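Local structure of 2-C-methyl-D-erythritol 4-phosphate cytidylyltransferase (Thermus thermophilus HB8, 2PX7) at residues L29-G34 against A91-S96; A45-Q48 against T53-E56; A60-A65 against G122-V127; A176-A181 against S193-L198. The protein probably catalyses the transfer of a cytidylyl group from CTP to 2-C-methyl-D-erythritol 4-phosphate, a step of isoprenoid biosynthesis by the DXP pathway. All blocks are in the same frame, centred on the assembly; numbering follows the deposited sequence.

Overall arrangement
The contacts lie around one mixed seven-stranded sheet. Contact 1 sets strand 27-31 and the loop after it against the start of helix 93-103. Contact 2 is nested within the loop that contact 1 closes, at the start of helix 54-61; A32 CB and A45 CB, 4.0 Å apart, join the two, although their centres are about 15 Å apart. Contact 3 takes the other end of helix 54-61 to helix 121-134, its centre about 18 Å from that of contact 2. Contact 4, last in the chain, pairs helices 175-188 and 195-201; it meets contact 1 through a long, weak R93-D195 ion pair. Contacts 1 and 2 lie near K44 and K217, residues predicted to act in catalysis.

Contact 1: L29-G34 against A91-S96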
loop_
_atom_site.group_PDB
_atom_site.type_symbol
_atom_site.label_atom_id
_atom_site.label_comp_id
_atom_site.label_asym_id
_atom_site.label_seq_id
_atom_site.Cartn_x
_atom_site.Cartn_y
_atom_site.Cartn_z
ATOM N N LEU A 29 -18.901 -14.941 -1.315
ATOM C CA LEU A 29 -18.474 -15.594 -0.066
ATOM C C LEU A 29 -17.632 -14.657 0.766
ATOM O O LEU A 29 -16.618 -14.156 0.286
ATOM C CB LEU A 29 -17.707 -16.904 -0.334
ATOM C CG LEU A 29 -18.227 -17.803 -1.467
ATOM C CD1 LEU A 29 -17.371 -19.081 -1.588
ATOM C CD2 LEU A 29 -19.693 -18.160 -1.226
ATOM N N ILE A 30 -18.064 -14.430 2.007
ATOM C CA ILE A 30 -17.381 -13.556 2.958
ATOM C C ILE A 30 -16.845 -14.348 4.175
ATOM O O ILE A 30 -17.543 -14.480 5.190
ATOM C CB ILE A 30 -18.324 -12.387 3.443
ATOM C CG1 ILE A 30 -19.031 -11.664 2.269
ATOM C CG2 ILE A 30 -17.617 -11.447 4.440
ATOM C CD1 ILE A 30 -18.122 -10.953 1.190
ATOM N N PRO A 31 -15.596 -14.861 4.089
ATOM C CA PRO A 31 -15.015 -15.624 5.212
ATOM C C PRO A 31 -14.562 -14.736 6.364
ATOM O O PRO A 31 -13.371 -14.592 6.578
ATOM C CB PRO A 31 -13.803 -16.321 4.571
ATOM C CG PRO A 31 -13.366 -15.347 3.451
ATOM C CD PRO A 31 -14.662 -14.752 2.941
ATOM N N ALA A 32 -15.502 -14.158 7.102
ATOM C CA ALA A 32 -15.197 -13.215 8.189
ATOM C C ALA A 32 -15.159 -13.850 9.591
ATOM O O ALA A 32 -15.871 -13.406 10.504
ATOM C CB ALA A 32 -16.206 -12.073 8.171
ATOM N N ALA A 33 -14.338 -14.870 9.795
ATOM C CA ALA A 33 -14.347 -15.513 11.112
ATOM C C ALA A 33 -13.175 -15.141 12.059
ATOM O O ALA A 33 -13.027 -15.714 13.157
ATOM C CB ALA A 33 -14.553 -17.017 10.982
ATOM N N GLY A 34 -12.377 -14.147 11.657
ATOM C CA GLY A 34 -11.284 -13.642 12.494
ATOM C C GLY A 34 -11.800 -13.005 13.765
ATOM O O GLY A 34 -12.838 -12.354 13.748
ATOM N N ALA A 91 -11.316 -22.251 11.942
ATOM C CA ALA A 91 -10.200 -21.595 12.631
ATOM C C ALA A 91 -9.390 -20.699 11.694
ATOM O O ALA A 91 -8.751 -19.745 12.145
ATOM C CB ALA A 91 -9.292 -22.638 13.279
ATOM N N THR A 92 -9.420 -21.012 10.395
ATOM C CA THR A 92 -8.699 -20.225 9.390
ATOM C C THR A 92 -9.656 -19.704 8.323
ATOM O O THR A 92 -10.705 -20.300 8.092
ATOM C CB THR A 92 -7.591 -21.059 8.704
ATOM O OG1 THR A 92 -8.169 -22.207 8.068
ATOM C CG2 THR A 92 -6.532 -21.520 9.728
ATOM N N ARG A 93 -9.289 -18.589 7.689
ATOM C CA ARG A 93 -10.027 -18.007 6.574
ATOM C C ARG A 93 -10.297 -19.075 5.519
ATOM O O ARG A 93 -11.413 -19.214 5.045
ATOM C CB ARG A 93 -9.254 -16.813 5.984
ATOM C CG ARG A 93 -9.915 -16.093 4.794
ATOM C CD ARG A 93 -8.836 -15.292 3.998
ATOM N NE ARG A 93 -9.359 -14.453 2.904
ATOM C CZ ARG A 93 -9.606 -14.876 1.654
ATOM N NH1 ARG A 93 -9.410 -16.155 1.320
ATOM N NH2 ARG A 93 -10.056 -14.031 0.731
ATOM N N GLN A 94 -9.277 -19.866 5.194
ATOM C CA GLN A 94 -9.399 -20.909 4.193
ATOM C C GLN A 94 -10.479 -21.926 4.526
ATOM O O GLN A 94 -11.229 -22.335 3.643
ATOM C CB GLN A 94 -8.062 -21.613 4.003
ATOM C CG GLN A 94 -8.075 -22.617 2.861
ATOM C CD GLN A 94 -6.699 -23.166 2.543
ATOM O OE1 GLN A 94 -5.717 -22.427 2.530
ATOM N NE2 GLN A 94 -6.625 -24.451 2.262
ATOM N N ALA A 95 -10.517 -22.359 5.792
ATOM C CA ALA A 95 -11.550 -23.285 6.280
ATOM C C ALA A 95 -12.926 -22.639 6.194
ATOM O O ALA A 95 -13.892 -23.292 5.832
ATOM C CB ALA A 95 -11.253 -23.723 7.725
ATOM N N SER A 96 -13.011 -21.348 6.511
ATOM C CA SER A 96 -14.286 -20.641 6.381
ATOM C C SER A 96 -14.738 -20.589 4.933
ATOM O O SER A 96 -15.918 -20.834 4.660
ATOM C CB SER A 96 -14.227 -19.242 6.983
ATOM O OG SER A 96 -13.942 -19.311 8.369
#
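Where strand 27-31 gives way to the loop leading toward the predicted transition-state stabilizer K44, P31 packs against the first turn of helix 93-103. P31 is the centre of an inverse gamma turn, seen in the short bond of 2.8 Å from A32 N to I30 O. Its ring offers two carbons to the helix. P31 CG lies 3.8 Å from R93 CG and also stands over one face of the R93 guanidinium, 4.1 Å above the plane and over its centre. P31 CB meets S96 CB at 3.8 Å. R93 reaches this position because its CG is anti to the backbone N (chi1 -180°) and its chain is extended as far as NE, so proline and arginine run side by side in the same direction. Beyond P31, A33 CB touches S96 OG at 3.5 Å. The helix start itself is held by T92, the N-cap, whose OG1 accepts from A95 N at 3.3 Å. Contact across the segments is van der Waals packing, including P31 CG over the guanidinium, while the charged end of R93 forms a salt bridge with D113. R93 lies about 6 Å, side chain to side chain, from K217, predicted to position the substrate. Around the contact, P31 also packs on V97 of helix 93-103 and V111 of strand 108-111, while S96 rests on A71 of strand 67-72.

Contact 2: A45-Q48 against T53-E56; sequences AFLQ and TLLE
L47 and L54 lie side by side and point the same way; a chi1 of -179° carries the L47 branch away from its own amide and puts CD2 of L47 4.0 Å from L54 CD1. Q48 crosses T53 obliquely: its chain bends at chi2, bringing Q48 NE2 to 3.5 Å from T53 CG2, and the two backbones form a single beta bridge here. F46 presents the edge of its ring to L55 CD2, which lies near the ring plane at 4.2 Å from F46 CE1. T53 fits against the loop carbonyls, with T53 CB 3.6 Å from A45 O and T53 CA making a CA-H...O contact of 3.3 Å to L47 O. Two main-chain bonds tie the loop to the helix start: L55 N donates to A45 O at 3.0 Å, and L54 N to L47 O at 2.9 Å. T53 and E56 complete a capping box at the start of helix 54-61: E56 N donates to T53 OG1 at 3.2 Å, and T53 N to E56 OE1, which is met from above the carboxylate plane. L54 also packs on P117 and V49, and L55 on V70 of strand 67-72. The chemistry implies a helix start in which the amides of L54, L55 and E56 each have an acceptor: loop carbonyls take the first two, and the T53 hydroxyl takes the third, close to the predicted transition-state stabilizer K44.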
loop_
_atom_site.group_PDB
_atom_site.type_symbol
_atom_site.label_atom_id
_atom_site.label_comp_id
_atom_site.label_asym_id
_atom_site.label_seq_id
_atom_site.Cartn_x
_atom_site.Cartn_y
_atom_site.Cartn_z
ATOM N N ALA A 45 -15.593 -8.647 11.888
ATOM C CA ALA A 45 -16.786 -8.312 11.112
ATOM C C ALA A 45 -17.623 -7.217 11.778
ATOM O O ALA A 45 -18.301 -6.458 11.099
ATOM C CB ALA A 45 -17.629 -9.546 10.875
ATOM N N PHE A 46 -17.550 -7.141 13.104
ATOM C CA PHE A 46 -18.305 -6.149 13.873
ATOM C C PHE A 46 -17.476 -4.926 14.283
ATOM O O PHE A 46 -17.893 -4.154 15.144
ATOM C CB PHE A 46 -18.971 -6.793 15.105
ATOM C CG PHE A 46 -19.825 -8.012 14.789
ATOM C CD1 PHE A 46 -20.482 -8.140 13.564
ATOM C CD2 PHE A 46 -19.994 -9.020 15.742
ATOM C CE1 PHE A 46 -21.267 -9.259 13.284
ATOM C CE2 PHE A 46 -20.786 -10.141 15.468
ATOM C CZ PHE A 46 -21.419 -10.255 14.235
ATOM N N LEU A 47 -16.307 -4.744 13.677
ATOM C CA LEU A 47 -15.519 -3.525 13.903
ATOM C C LEU A 47 -16.193 -2.339 13.214
ATOM O O LEU A 47 -16.462 -2.380 12.009
ATOM C CB LEU A 47 -14.073 -3.697 13.414
ATOM C CG LEU A 47 -13.101 -2.518 13.595
ATOM C CD1 LEU A 47 -12.558 -2.429 15.018
ATOM C CD2 LEU A 47 -11.956 -2.616 12.599
ATOM N N GLN A 48 -16.480 -1.295 13.993
ATOM C CA GLN A 48 -17.102 -0.079 13.473
ATOM C C GLN A 48 -16.097 0.779 12.711
ATOM O O GLN A 48 -14.986 1.018 13.177
ATOM C CB GLN A 48 -17.732 0.755 14.603
ATOM C CG GLN A 48 -19.163 0.368 14.962
ATOM C CD GLN A 48 -20.210 1.029 14.081
ATOM O OE1 GLN A 48 -20.043 2.164 13.632
ATOM N NE2 GLN A 48 -21.307 0.319 13.838
ATOM N N THR A 53 -20.488 -1.133 10.461
ATOM C CA THR A 53 -19.503 -2.177 10.765
ATOM C C THR A 53 -18.859 -2.619 9.450
ATOM O O THR A 53 -19.386 -2.346 8.373
ATOM C CB THR A 53 -20.110 -3.402 11.478
ATOM O OG1 THR A 53 -21.015 -4.059 10.594
ATOM C CG2 THR A 53 -20.841 -3.001 12.780
ATOM N N LEU A 54 -17.714 -3.286 9.538
ATOM C CA LEU A 54 -17.068 -3.856 8.349
ATOM C C LEU A 54 -18.045 -4.722 7.559
ATOM O O LEU A 54 -18.166 -4.586 6.341
ATOM C CB LEU A 54 -15.815 -4.641 8.749
ATOM C CG LEU A 54 -14.607 -3.781 9.133
ATOM C CD1 LEU A 54 -13.401 -4.643 9.470
ATOM C CD2 LEU A 54 -14.272 -2.817 7.997
ATOM N N LEU A 55 -18.781 -5.576 8.272
ATOM C CA LEU A 55 -19.773 -6.445 7.636
ATOM C C LEU A 55 -20.786 -5.638 6.831
ATOM O O LEU A 55 -21.086 -5.968 5.683
ATOM C CB LEU A 55 -20.468 -7.358 8.672
ATOM C CG LEU A 55 -21.593 -8.251 8.119
ATOM C CD1 LEU A 55 -21.037 -9.277 7.135
ATOM C CD2 LEU A 55 -22.371 -8.935 9.243
ATOM N N GLU A 56 -21.295 -4.566 7.431
ATOM C CA GLU A 56 -22.267 -3.694 6.771
ATOM C C GLU A 56 -21.667 -3.036 5.541
ATOM O O GLU A 56 -22.317 -2.956 4.502
ATOM C CB GLU A 56 -22.825 -2.660 7.759
ATOM C CG GLU A 56 -23.751 -3.282 8.824
ATOM C CD GLU A 56 -24.147 -2.331 9.948
ATOM O OE1 GLU A 56 -23.517 -1.261 10.116
ATOM O OE2 GLU A 56 -25.105 -2.674 10.686
#

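Contact 3: A60-A65 against G122-V127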
loop_
_atom_site.group_PDB
_atom_site.type_symbol
_atom_site.label_atom_id
_atom_site.label_comp_id
_atom_site.label_asym_id
_atom_site.label_seq_id
_atom_site.Cartn_x
_atom_site.Cartn_y
_atom_site.Cartn_z
ATOM N N ALA A 60 -23.071 -3.810 1.651
ATOM C CA ALA A 60 -23.418 -2.715 0.742
ATOM C C ALA A 60 -22.686 -2.812 -0.600
ATOM O O ALA A 60 -23.290 -2.609 -1.651
ATOM C CB ALA A 60 -23.155 -1.353 1.418
ATOM N N ALA A 61 -21.389 -3.136 -0.568
ATOM C CA ALA A 61 -20.588 -3.296 -1.793
ATOM C C ALA A 61 -21.084 -4.415 -2.718
ATOM O O ALA A 61 -20.921 -4.339 -3.948
ATOM C CB ALA A 61 -19.120 -3.507 -1.450
ATOM N N PHE A 62 -21.699 -5.443 -2.132
ATOM C CA PHE A 62 -22.204 -6.570 -2.904
ATOM C C PHE A 62 -23.744 -6.670 -2.901
ATOM O O PHE A 62 -24.303 -7.759 -3.025
ATOM C CB PHE A 62 -21.558 -7.877 -2.394
ATOM C CG PHE A 62 -20.067 -7.939 -2.603
ATOM C CD1 PHE A 62 -19.539 -8.243 -3.847
ATOM C CD2 PHE A 62 -19.194 -7.681 -1.557
ATOM C CE1 PHE A 62 -18.156 -8.304 -4.039
ATOM C CE2 PHE A 62 -17.820 -7.737 -1.747
ATOM C CZ PHE A 62 -17.301 -8.048 -2.993
ATOM N N ARG A 63 -24.437 -5.537 -2.790
ATOM C CA ARG A 63 -25.892 -5.583 -2.594
ATOM C C ARG A 63 -26.669 -6.025 -3.840
ATOM O O ARG A 63 -27.801 -6.476 -3.746
ATOM C CB ARG A 63 -26.423 -4.270 -1.989
ATOM C CG ARG A 63 -26.670 -3.119 -2.950
ATOM C CD ARG A 63 -27.296 -1.944 -2.169
ATOM N NE ARG A 63 -26.410 -0.778 -2.102
ATOM C CZ ARG A 63 -26.230 -0.004 -1.030
ATOM N NH1 ARG A 63 -26.847 -0.271 0.124
ATOM N NH2 ARG A 63 -25.399 1.037 -1.109
ATOM N N ASP A 64 -26.025 -5.936 -4.994
ATOM C CA ASP A 64 -26.585 -6.411 -6.250
ATOM C C ASP A 64 -26.377 -7.908 -6.522
ATOM O O ASP A 64 -26.883 -8.425 -7.524
ATOM C CB ASP A 64 -25.999 -5.592 -7.405
ATOM C CG ASP A 64 -26.522 -4.168 -7.429
ATOM O OD1 ASP A 64 -27.724 -3.977 -7.124
ATOM O OD2 ASP A 64 -25.735 -3.247 -7.750
ATOM N N ALA A 65 -25.633 -8.592 -5.645
ATOM C CA ALA A 65 -25.352 -10.029 -5.804
ATOM C C ALA A 65 -26.569 -10.881 -5.492
ATOM O O ALA A 65 -27.310 -10.589 -4.553
ATOM C CB ALA A 65 -24.174 -10.452 -4.930
ATOM N N GLY A 122 -17.090 -0.530 -9.549
ATOM C CA GLY A 122 -16.138 -0.717 -10.632
ATOM C C GLY A 122 -15.214 -1.912 -10.418
ATOM O O GLY A 122 -15.017 -2.698 -11.331
ATOM N N LEU A 123 -14.643 -2.040 -9.224
ATOM C CA LEU A 123 -13.750 -3.163 -8.917
ATOM C C LEU A 123 -14.500 -4.499 -9.001
ATOM O O LEU A 123 -14.052 -5.414 -9.673
ATOM C CB LEU A 123 -13.100 -2.997 -7.535
ATOM C CG LEU A 123 -11.997 -3.993 -7.108
ATOM C CD1 LEU A 123 -10.961 -4.226 -8.179
ATOM C CD2 LEU A 123 -11.328 -3.476 -5.870
ATOM N N VAL A 124 -15.643 -4.589 -8.334
ATOM C CA VAL A 124 -16.471 -5.790 -8.368
ATOM C C VAL A 124 -16.777 -6.227 -9.805
ATOM O O VAL A 124 -16.491 -7.372 -10.167
ATOM C CB VAL A 124 -17.787 -5.633 -7.548
ATOM C CG1 VAL A 124 -18.565 -6.963 -7.499
ATOM C CG2 VAL A 124 -17.488 -5.171 -6.125
ATOM N N ALA A 125 -17.316 -5.317 -10.626
ATOM C CA ALA A 125 -17.700 -5.648 -12.005
ATOM C C ALA A 125 -16.506 -6.107 -12.805
ATOM O O ALA A 125 -16.616 -7.036 -13.602
ATOM C CB ALA A 125 -18.384 -4.436 -12.717
ATOM N N ARG A 126 -15.368 -5.444 -12.598
ATOM C CA ARG A 126 -14.126 -5.786 -13.281
ATOM C C ARG A 126 -13.643 -7.203 -12.891
ATOM O O ARG A 126 -13.234 -7.980 -13.742
ATOM C CB ARG A 126 -13.065 -4.714 -12.978
ATOM C CG ARG A 126 -11.685 -4.875 -13.657
ATOM C CD ARG A 126 -10.679 -3.822 -13.100
ATOM N NE ARG A 126 -11.322 -2.519 -13.053
ATOM C CZ ARG A 126 -11.192 -1.601 -12.095
ATOM N NH1 ARG A 126 -10.402 -1.772 -11.044
ATOM N NH2 ARG A 126 -11.879 -0.475 -12.206
ATOM N N VAL A 127 -13.717 -7.538 -11.606
ATOM C CA VAL A 127 -13.318 -8.868 -11.149
ATOM C C VAL A 127 -14.286 -9.903 -11.719
ATOM O O VAL A 127 -13.858 -10.883 -12.334
ATOM C CB VAL A 127 -13.240 -8.963 -9.603
ATOM C CG1 VAL A 127 -12.992 -10.433 -9.171
ATOM C CG2 VAL A 127 -12.146 -8.049 -9.081
#
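V124 brings both of its methyl groups to the ring of F62, and this pair accounts for most of the 103 Å² buried between the segments. V124 CG1 lies 3.7 Å from F62 CE1 and 4.0 Å from F62 CD1, while V124 CG2 approaches the same CE1 at 3.8 Å. One corner of the ring is thus set against the fork of the valine. The two side chains run at a slant to each other, and carbon meets carbon throughout, so the contact between them is apolar packing. Valine chi1 of -175° sends CG1 opposite the backbone N and leaves CG2 beside it, so the pair of methyls spreads across the ring corner. A61 contributes through its backbone: A61 O is 4.1 Å from V124 CG2. The separation of the chains is wide, with the CA atoms of F62 and V124, the closest pair, 8.0 Å apart; mainly side-chain atoms span the gap, joined by the A61 carbonyl. In the fold this is the place where helix 54-61 ends. F62 is the first residue to leave helical backbone angles, and a type I beta turn from F62 to A65, closed by A65 N donating to F62 O at 3.1 Å, redirects the chain toward strand 67-72. V124 sits in the first half of helix 121-134. Both side chains also rest on L110 of strand 108-111, and F62 touches V28 of strand 27-31, so the loop and the helix share one patch of the central sheet. The F62 ring also meets that of H112, their planes at about 60°, and nearby D64 forms a salt bridge with R121 at the start of helix 121-134.

Contact 4: A176-A181 against S193-L198; sequences ALLREA and SDDAQL
A chi1 of -167° swings the L178 branch away from its own amide and carries its two methyls across to D195, whose own CG is turned anti to the carbonyl carbon (chi1 -73°). The two side chains cross at about a right angle. L178 CD1 fits against both D195 CB and D195 OD1, each at 3.7 Å, while CD2 lies a little farther from the carboxylate. One turn on, A181 CB packs against L198 CB at 3.9 Å and faces L198 O at 3.7 Å, the CA atoms of A181 and L198 being 5.3 Å apart. A water closes this end of the groove between helices 175-188 and 195-201, donating to A181 O at 2.8 Å and to L198 O at 2.7 Å. D194 is the N-cap of the second helix. D194 OD1 accepts from Q197 N and, at 2.7 Å, from Q197 NE2, which arrive on opposite faces of the carboxylate plane; NE2 also donates to S193 OG, so the amide of Q197 is fixed by two acceptors. D194 OD2 bonds to Y155 of the second subunit, which ties the helix start to the dimer interface. The contact thus sets a carboxylate, buried beside leucine methyls, and polar partners meet it there: OD1 of D195 accepts from H182 NE2, and OD2 has a long, weak ion pair with R93. These neighbours would be expected to stabilise its negative charge.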
loop_
_atom_site.group_PDB
_atom_site.type_symbol
_atom_site.label_atom_id
_atom_site.label_comp_id
_atom_site.label_asym_id
_atom_site.label_seq_id
_atom_site.Cartn_x
_atom_site.Cartn_y
_atom_site.Cartn_z
ATOM N N ALA A 176 -17.249 -24.309 -9.517
ATOM C CA ALA A 176 -16.760 -25.681 -9.722
ATOM C C ALA A 176 -15.227 -25.776 -9.675
ATOM O O ALA A 176 -14.659 -26.768 -9.215
ATOM C CB ALA A 176 -17.255 -26.202 -11.051
ATOM N N LEU A 177 -14.558 -24.742 -10.175
ATOM C CA LEU A 177 -13.108 -24.736 -10.172
ATOM C C LEU A 177 -12.588 -24.544 -8.744
ATOM O O LEU A 177 -11.676 -25.243 -8.315
ATOM C CB LEU A 177 -12.577 -23.645 -11.111
ATOM C CG LEU A 177 -11.069 -23.397 -11.087
ATOM C CD1 LEU A 177 -10.263 -24.630 -11.599
ATOM C CD2 LEU A 177 -10.761 -22.157 -11.900
ATOM N N LEU A 178 -13.164 -23.592 -8.015
ATOM C CA LEU A 178 -12.751 -23.366 -6.631
ATOM C C LEU A 178 -13.020 -24.596 -5.724
ATOM O O LEU A 178 -12.237 -24.903 -4.823
ATOM C CB LEU A 178 -13.372 -22.069 -6.064
ATOM C CG LEU A 178 -12.755 -21.596 -4.732
ATOM C CD1 LEU A 178 -11.228 -21.353 -4.892
ATOM C CD2 LEU A 178 -13.449 -20.349 -4.183
ATOM N N ARG A 179 -14.121 -25.296 -5.977
ATOM C CA ARG A 179 -14.358 -26.596 -5.335
ATOM C C ARG A 179 -13.233 -27.597 -5.650
ATOM O O ARG A 179 -12.665 -28.152 -4.733
ATOM C CB ARG A 179 -15.781 -27.117 -5.624
ATOM C CG ARG A 179 -16.840 -26.110 -5.115
ATOM C CD ARG A 179 -18.113 -26.715 -4.535
ATOM N NE ARG A 179 -19.211 -26.617 -5.476
ATOM C CZ ARG A 179 -20.389 -26.013 -5.276
ATOM N NH1 ARG A 179 -20.718 -25.442 -4.132
ATOM N NH2 ARG A 179 -21.261 -26.011 -6.261
ATOM N N GLU A 180 -12.872 -27.779 -6.923
ATOM C CA GLU A 180 -11.720 -28.632 -7.259
ATOM C C GLU A 180 -10.452 -28.220 -6.518
ATOM O O GLU A 180 -9.708 -29.072 -6.032
ATOM C CB GLU A 180 -11.411 -28.638 -8.761
ATOM C CG GLU A 180 -12.455 -29.286 -9.646
ATOM C CD GLU A 180 -12.562 -30.807 -9.461
ATOM O OE1 GLU A 180 -11.565 -31.462 -9.078
ATOM O OE2 GLU A 180 -13.653 -31.343 -9.726
ATOM N N ALA A 181 -10.200 -26.912 -6.464
ATOM C CA ALA A 181 -9.025 -26.369 -5.785
ATOM C C ALA A 181 -9.019 -26.704 -4.286
ATOM O O ALA A 181 -7.997 -27.134 -3.735
ATOM C CB ALA A 181 -8.945 -24.863 -6.002
ATOM N N SER A 193 -2.591 -18.203 1.616
ATOM C CA SER A 193 -3.160 -16.967 2.107
ATOM C C SER A 193 -4.331 -16.491 1.260
ATOM O O SER A 193 -5.029 -15.547 1.649
ATOM C CB SER A 193 -2.079 -15.885 2.182
ATOM O OG SER A 193 -1.550 -15.599 0.880
ATOM N N ASP A 194 -4.543 -17.113 0.099
ATOM C CA ASP A 194 -5.722 -16.792 -0.694
ATOM C C ASP A 194 -6.181 -17.968 -1.535
ATOM O O ASP A 194 -5.526 -19.016 -1.569
ATOM C CB ASP A 194 -5.543 -15.487 -1.516
ATOM C CG ASP A 194 -4.544 -15.617 -2.656
ATOM O OD1 ASP A 194 -4.079 -16.733 -2.917
ATOM O OD2 ASP A 194 -4.211 -14.582 -3.307
ATOM N N ASP A 195 -7.324 -17.788 -2.188
ATOM C CA ASP A 195 -7.903 -18.817 -3.027
ATOM C C ASP A 195 -7.172 -18.941 -4.353
ATOM O O ASP A 195 -7.071 -20.028 -4.889
ATOM C CB ASP A 195 -9.394 -18.535 -3.254
ATOM C CG ASP A 195 -10.224 -18.807 -2.005
ATOM O OD1 ASP A 195 -10.344 -19.996 -1.590
ATOM O OD2 ASP A 195 -10.730 -17.822 -1.428
ATOM N N ALA A 196 -6.647 -17.830 -4.884
ATOM C CA ALA A 196 -5.882 -17.900 -6.143
ATOM C C ALA A 196 -4.738 -18.902 -6.056
ATOM O O ALA A 196 -4.463 -19.611 -7.007
ATOM C CB ALA A 196 -5.341 -16.530 -6.508
ATOM N N GLN A 197 -4.059 -18.962 -4.916
ATOM C CA GLN A 197 -2.951 -19.922 -4.766
ATOM C C GLN A 197 -3.370 -21.378 -4.804
ATOM O O GLN A 197 -2.598 -22.227 -5.248
ATOM C CB GLN A 197 -2.174 -19.638 -3.493
ATOM C CG GLN A 197 -1.303 -18.389 -3.610
ATOM C CD GLN A 197 -0.891 -17.904 -2.255
ATOM O OE1 GLN A 197 0.127 -18.343 -1.706
ATOM N NE2 GLN A 197 -1.718 -17.047 -1.666
ATOM N N LEU A 198 -4.585 -21.674 -4.334
ATOM C CA LEU A 198 -5.130 -23.050 -4.383
ATOM C C LEU A 198 -5.462 -23.444 -5.820
ATOM O O LEU A 198 -5.263 -24.581 -6.224
ATOM C CB LEU A 198 -6.401 -23.144 -3.536
ATOM C CG LEU A 198 -6.322 -22.766 -2.049
ATOM C CD1 LEU A 198 -7.629 -23.126 -1.371
ATOM C CD2 LEU A 198 -5.129 -23.414 -1.337
HETATM O O HOH W 1 -5.317 -26.673 -4.440
#